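Local coordinates for putative tryptophan halogenase (Xanthomonas campestris pv. campestris, PDB 6Y1W), which is a flavin-dependent halogenase, an FAD-using enzyme of the tryptophan halogenase family that puts halogen onto an organic substrate, at the interface of chains A and B. Residues are numbered along the deposited sequence; one frame, centred on the assembly and turned at random. Chains: chain A/B, Putative tryptophan halogenase.

The three contacts belong to one two-fold interface, and each has a twin with the chains exchanged. Contact 1 and contact 3 are neighbours, about 11 Å apart between the centres of their C-alpha atoms, and share B:His458. Contact 2 lies about 44 Å from contact 1 and 39 Å from contact 3. Contacts 2 and 3 use the same elements with the chains swapped: the start of helix 371-397 against helix 417-429. The two chains are thus held at well-separated places. All three centres are 28 to 36 Å from A:Lys89, the predicted active-site lysine, so they probably serve assembly, if the dimer is biological.

Contact 1: the interface of chains A and B. Residues chain A 39, 42, 365-367; chain B 458-461, 464.
The loop 365-367 of chain A, just after helix 350-363, meets the loop 458-460 and the 3-10 helix 461-465 of chain B. The loop after helix 25-39 of A adds A:Gln42. Both chains are flavin-dependent halogenases of the tryptophan halogenase family. A:Gln367 reaches tip to tip toward B:Asp464. Its chain bends at chi2 (-88°), and its amide NE2 donates two hydrogen bonds, both close to the amide plane. One runs to carboxylate OD2 of B:Asp464 at 2.8 Å and is nearly straight (169° at H). The other goes to the backbone O of B:His459 at 3.0 Å, from above that carbonyl plane. The two bonds fix the rotation of the amide. The B:His459 ring holds the carboxylate from the other end: its NE2 donates a hydrogen bond to OD1 of B:Asp464 at 2.7 Å, in the ring plane. Water 1 joins OE1 of A:Gln367 to OD2 of B:Asp464. The B:Pro461 ring packs against A:Gln367 and A:Phe365, its CG 3.8 Å from CD of A:Gln367 and 4.0 Å from CD2 of A:Phe365. A:Gln42, extended beyond CG, crosses B:Asp464 at about a right angle, and its NE2 donates a hydrogen bond to the backbone O of B:Pro461 at 3.1 Å, from above the carbonyl plane.

Contact 2: the interface of chains A and B. Residues chain A 421, 424-425, 428-429, 431; chain B 364, 372-373, 376.
This is a helix-to-helix patch of a two-fold interface between identical chains, and it ties A to B in the deposited dimer through polar bonds around an apolar centre. A:Ser429 and A:Arg431 share the carboxylate of B:Asp373. The hydroxyl OG of A:Ser429 meets the syn lone pair of OD1 of B:Asp373 at 2.9 Å. OG stands between backbone N and carbonyl carbon (chi1 53°), where it also donates a hydrogen bond to the backbone O of A:Leu425. A:Arg431 takes the other oxygen in a salt bridge, NH1 to OD2 of B:Asp373 at 2.9 Å. OD2 is close to the guanidinium plane, but NH1 comes from above the carboxylate plane, and the two planes stand 65° apart. The backbone of B:Thr364 lies over one guanidinium face, and its methyl CG2 touches CD of A:Arg431 at 3.6 Å. At the other end, NE2 of A:His421 donates a hydrogen bond to OE1 of B:Glu376 at 2.7 Å, on the anti lone pair and near the ring plane. B:Val372 wedges in between: CG2 faces A:His421, with CE1 3.8 Å away, and CG1 packs at 3.8 Å on CB of A:Gln428. CD1 of A:Leu425 leans against the B:Asp373 carboxylate. In the fold, the patch uses helix 417-429 and the loop after it in A, and in B the first turns of the long helix 371-397 with the loop following helix 350-363.

Contact 3: the interface of chains A and B. Residues chain A 368, 370, 372-373; chain B 424, 428, 458.
A:Asp370 and B:Gln428 meet tip to tip, with carboxylate and amide planes stacked only 14° apart. CG of A:Asp370 is 3.3 Å from CD of B:Gln428. NE2 of B:Gln428 is also near OD1 of A:Asp370, but its N-H points elsewhere, so the contact is a stack of flat groups rather than a hydrogen bond. CG of B:Gln428 is anti to the backbone N (chi1 166°) and the chain bends at chi2, which lays the amide against the carboxylate. CB of B:Gln428 sits 3.6 Å from methyl CG1 of A:Val372. The other methyl of A:Val372, CG2, reaches CB of B:Glu424. Beside this, A:Val368 sets its methyl CG2 over the face of the B:His458 imidazole, 3.9 Å from the ring centre. Further out, OD2 of A:Asp370 accepts a hydrogen bond from the backbone N of A:Val372 at 2.9 Å, which helps to hold the carboxylate at the start of helix 371-397. Water 3 joins OE1 of B:Gln428 to the backbone O of A:Val368 and to OD2 of A:Asp373, each at 2.8 to 2.9 Å. The site packs this helix start, and the loop before it, against the end of helix 417-429 of the partner and so helps to join the two copies in the deposited dimer.

Contact 1: the interface of chains A and B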
# COMPACT_ATOMS: atom_id res chain seq x y z
N LEU A 39 12.99 6.97 22.50
CA LEU A 39 13.48 5.93 23.40
C LEU A 39 14.64 6.39 24.28
O LEU A 39 15.26 5.56 24.95
CB LEU A 39 13.91 4.68 22.58
CG LEU A 39 12.75 3.96 21.88
CD1 LEU A 39 13.23 2.82 20.99
CD2 LEU A 39 11.80 3.42 22.95
N GLN A 42 15.13 5.09 27.79
CA GLN A 42 15.46 3.69 28.01
C GLN A 42 16.80 3.29 27.42
O GLN A 42 17.30 2.23 27.77
CB GLN A 42 14.40 2.77 27.36
CG GLN A 42 13.05 3.00 27.90
CD GLN A 42 12.00 2.00 27.48
OE1 GLN A 42 11.03 1.83 28.20
NE2 GLN A 42 12.15 1.37 26.30
N PHE A 365 11.89 -1.64 16.44
CA PHE A 365 13.04 -1.46 17.29
C PHE A 365 13.24 -2.68 18.18
O PHE A 365 12.27 -3.18 18.76
CB PHE A 365 12.97 -0.19 18.17
CG PHE A 365 14.33 0.20 18.66
CD1 PHE A 365 15.22 0.88 17.82
CD2 PHE A 365 14.81 -0.28 19.87
CE1 PHE A 365 16.51 1.15 18.24
CE2 PHE A 365 16.10 0.01 20.28
CZ PHE A 365 16.94 0.71 19.46
N PRO A 366 14.46 -3.21 18.28
CA PRO A 366 14.65 -4.50 18.96
C PRO A 366 14.64 -4.34 20.48
O PRO A 366 15.27 -3.43 21.03
CB PRO A 366 16.03 -4.96 18.47
CG PRO A 366 16.77 -3.61 18.15
CD PRO A 366 15.65 -2.78 17.53
N GLN A 367 13.89 -5.22 21.14
CA GLN A 367 14.29 -5.62 22.50
C GLN A 367 15.55 -6.47 22.43
O GLN A 367 16.52 -6.24 23.16
CB GLN A 367 13.19 -6.41 23.20
CG GLN A 367 11.89 -5.71 23.33
CD GLN A 367 11.79 -4.88 24.59
OE1 GLN A 367 12.81 -4.61 25.29
NE2 GLN A 367 10.56 -4.45 24.90
N HIS B 458 8.45 -11.15 22.57
CA HIS B 458 8.81 -9.79 22.97
C HIS B 458 7.75 -8.85 22.43
O HIS B 458 7.02 -9.18 21.49
CB HIS B 458 10.15 -9.35 22.41
CG HIS B 458 11.25 -10.31 22.73
ND1 HIS B 458 11.89 -10.29 23.95
CD2 HIS B 458 11.74 -11.37 22.05
CE1 HIS B 458 12.77 -11.28 23.99
NE2 HIS B 458 12.70 -11.95 22.85
N HIS B 459 7.67 -7.66 23.03
CA HIS B 459 6.82 -6.62 22.48
C HIS B 459 7.70 -5.40 22.25
O HIS B 459 8.87 -5.37 22.61
CB HIS B 459 5.65 -6.28 23.42
CG HIS B 459 6.08 -5.91 24.79
ND1 HIS B 459 6.01 -6.79 25.86
CD2 HIS B 459 6.62 -4.76 25.27
CE1 HIS B 459 6.51 -6.19 26.94
NE2 HIS B 459 6.89 -4.97 26.60
N HIS B 460 7.11 -4.42 21.61
CA HIS B 460 7.86 -3.24 21.22
C HIS B 460 8.34 -2.45 22.44
O HIS B 460 7.54 -2.16 23.35
CB HIS B 460 6.98 -2.36 20.35
CG HIS B 460 7.74 -1.31 19.60
ND1 HIS B 460 8.40 -0.28 20.22
CD2 HIS B 460 7.94 -1.14 18.26
CE1 HIS B 460 8.98 0.49 19.31
NE2 HIS B 460 8.69 0.01 18.11
N PRO B 461 9.61 -2.03 22.46
CA PRO B 461 10.14 -1.27 23.61
C PRO B 461 9.35 0.00 23.96
O PRO B 461 9.41 0.44 25.11
CB PRO B 461 11.57 -0.92 23.18
CG PRO B 461 11.95 -1.97 22.17
CD PRO B 461 10.67 -2.49 21.53
N ASP B 464 7.24 -0.14 26.95
CA ASP B 464 7.82 -0.20 28.28
C ASP B 464 8.02 1.18 28.92
O ASP B 464 8.39 1.26 30.09
CB ASP B 464 9.15 -0.95 28.23
CG ASP B 464 8.98 -2.42 27.82
OD1 ASP B 464 7.98 -3.04 28.22
OD2 ASP B 464 9.86 -2.97 27.11
O HOH W 1 12.40 -2.03 26.80
O HOH W 2 11.15 2.61 30.56

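Contact 2: the interface of chains A and B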
# COMPACT_ATOMS: atom_id res chain seq x y z
N HIS A 421 7.46 -2.37 -17.65
CA HIS A 421 6.03 -2.63 -17.52
C HIS A 421 5.25 -1.36 -17.20
O HIS A 421 4.18 -1.11 -17.80
CB HIS A 421 5.78 -3.70 -16.44
CG HIS A 421 4.32 -3.91 -16.14
ND1 HIS A 421 3.49 -4.64 -16.97
CD2 HIS A 421 3.55 -3.50 -15.10
CE1 HIS A 421 2.27 -4.66 -16.45
NE2 HIS A 421 2.28 -3.97 -15.32
N GLU A 424 5.11 0.82 -20.43
CA GLU A 424 4.22 0.23 -21.44
C GLU A 424 2.76 0.36 -21.03
O GLU A 424 1.90 0.62 -21.88
CB GLU A 424 4.62 -1.24 -21.68
CG GLU A 424 5.90 -1.34 -22.53
CD GLU A 424 6.46 -2.75 -22.71
OE1 GLU A 424 5.82 -3.74 -22.28
OE2 GLU A 424 7.56 -2.86 -23.30
N LEU A 425 2.45 0.19 -19.75
CA LEU A 425 1.08 0.42 -19.29
C LEU A 425 0.61 1.82 -19.64
O LEU A 425 -0.52 2.03 -20.08
CB LEU A 425 1.02 0.18 -17.78
CG LEU A 425 -0.35 0.02 -17.16
CD1 LEU A 425 -1.06 -1.22 -17.70
CD2 LEU A 425 -0.15 -0.06 -15.65
N GLN A 428 0.32 2.32 -23.55
CA GLN A 428 -0.76 1.64 -24.26
C GLN A 428 -2.13 2.19 -23.88
O GLN A 428 -2.97 2.39 -24.76
CB GLN A 428 -0.69 0.14 -24.00
CG GLN A 428 0.53 -0.50 -24.64
CD GLN A 428 0.66 -0.18 -26.12
OE1 GLN A 428 1.60 0.48 -26.54
NE2 GLN A 428 -0.27 -0.66 -26.91
N SER A 429 -2.37 2.45 -22.58
CA SER A 429 -3.70 2.73 -22.08
C SER A 429 -3.79 3.93 -21.15
O SER A 429 -4.86 4.17 -20.59
CB SER A 429 -4.24 1.50 -21.33
OG SER A 429 -3.31 1.07 -20.35
N ARG A 431 -2.56 4.27 -18.22
CA ARG A 431 -2.77 3.80 -16.85
C ARG A 431 -1.50 3.83 -16.02
O ARG A 431 -0.39 3.63 -16.53
CB ARG A 431 -3.36 2.38 -16.88
CG ARG A 431 -4.72 2.41 -17.58
CD ARG A 431 -5.55 1.15 -17.32
NE ARG A 431 -6.00 0.53 -18.57
CZ ARG A 431 -7.18 0.73 -19.15
NH1 ARG A 431 -7.44 0.10 -20.29
NH2 ARG A 431 -8.11 1.52 -18.60
N THR B 364 -9.68 -1.01 -15.17
CA THR B 364 -8.75 -1.29 -16.26
C THR B 364 -9.52 -1.54 -17.55
O THR B 364 -9.05 -2.29 -18.42
CB THR B 364 -7.83 -2.49 -15.99
OG1 THR B 364 -7.57 -2.66 -14.59
CG2 THR B 364 -6.51 -2.33 -16.77
N VAL B 372 -0.45 -5.68 -22.04
CA VAL B 372 0.12 -5.08 -20.84
C VAL B 372 -0.96 -4.88 -19.78
O VAL B 372 -0.69 -5.05 -18.58
CB VAL B 372 0.87 -3.76 -21.15
CG1 VAL B 372 -0.09 -2.63 -21.51
CG2 VAL B 372 1.74 -3.36 -19.94
N ASP B 373 -2.19 -4.55 -20.19
CA ASP B 373 -3.30 -4.43 -19.24
C ASP B 373 -3.62 -5.78 -18.64
O ASP B 373 -3.85 -5.90 -17.42
CB ASP B 373 -4.55 -3.89 -19.96
CG ASP B 373 -4.45 -2.39 -20.30
OD1 ASP B 373 -3.43 -1.77 -19.98
OD2 ASP B 373 -5.40 -1.85 -20.90
N GLU B 376 -0.99 -6.72 -16.02
CA GLU B 376 -1.13 -6.01 -14.74
C GLU B 376 -2.29 -6.58 -13.94
O GLU B 376 -2.19 -6.76 -12.72
CB GLU B 376 -1.32 -4.50 -14.97
CG GLU B 376 -1.62 -3.69 -13.68
CD GLU B 376 -0.45 -3.72 -12.70
OE1 GLU B 376 0.70 -3.86 -13.15
OE2 GLU B 376 -0.67 -3.64 -11.48

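Contact 3: the interface of chains A and B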
# COMPACT_ATOMS: atom_id res chain seq x y z
N VAL A 368 15.52 -7.50 21.60
CA VAL A 368 16.68 -8.31 21.25
C VAL A 368 16.72 -8.36 19.74
O VAL A 368 15.68 -8.23 19.09
CB VAL A 368 16.63 -9.75 21.84
CG1 VAL A 368 16.53 -9.73 23.37
CG2 VAL A 368 15.48 -10.57 21.20
N ASP A 370 16.92 -10.06 16.25
CA ASP A 370 16.53 -11.38 15.76
C ASP A 370 16.55 -11.42 14.24
O ASP A 370 16.13 -10.45 13.60
CB ASP A 370 15.12 -11.75 16.22
CG ASP A 370 14.80 -13.20 15.96
OD1 ASP A 370 15.16 -14.03 16.83
OD2 ASP A 370 14.21 -13.52 14.89
N VAL A 372 14.49 -12.66 12.09
CA VAL A 372 13.25 -12.43 11.35
C VAL A 372 12.98 -10.94 11.22
O VAL A 372 12.45 -10.48 10.20
CB VAL A 372 12.03 -13.18 11.96
CG1 VAL A 372 11.58 -12.59 13.28
CG2 VAL A 372 10.85 -13.13 10.98
N ASP A 373 13.32 -10.16 12.27
CA ASP A 373 13.19 -8.71 12.19
C ASP A 373 14.16 -8.12 11.17
O ASP A 373 13.79 -7.22 10.40
CB ASP A 373 13.43 -8.06 13.56
CG ASP A 373 12.32 -8.34 14.57
OD1 ASP A 373 11.26 -8.90 14.22
OD2 ASP A 373 12.50 -7.96 15.73
N GLU B 424 6.28 -16.07 12.05
CA GLU B 424 7.54 -15.93 12.78
C GLU B 424 7.74 -14.50 13.27
O GLU B 424 8.25 -14.27 14.37
CB GLU B 424 8.72 -16.35 11.89
CG GLU B 424 8.83 -17.85 11.56
CD GLU B 424 9.93 -18.15 10.53
OE1 GLU B 424 10.38 -17.22 9.83
OE2 GLU B 424 10.32 -19.33 10.40
N GLN B 428 8.08 -13.72 17.22
CA GLN B 428 9.31 -13.18 17.77
C GLN B 428 9.09 -11.83 18.43
O GLN B 428 9.57 -11.59 19.54
CB GLN B 428 10.39 -13.02 16.69
CG GLN B 428 11.59 -12.13 17.11
CD GLN B 428 12.46 -12.78 18.18
OE1 GLN B 428 13.17 -12.09 18.93
NE2 GLN B 428 12.43 -14.09 18.25
N HIS B 458 8.45 -11.15 22.57
CA HIS B 458 8.81 -9.79 22.97
C HIS B 458 7.75 -8.85 22.43
O HIS B 458 7.02 -9.18 21.49
CB HIS B 458 10.15 -9.35 22.41
CG HIS B 458 11.25 -10.31 22.73
ND1 HIS B 458 11.89 -10.29 23.95
CD2 HIS B 458 11.74 -11.37 22.05
CE1 HIS B 458 12.77 -11.28 23.99
NE2 HIS B 458 12.70 -11.95 22.85
O HOH W 3 13.27 -9.26 18.16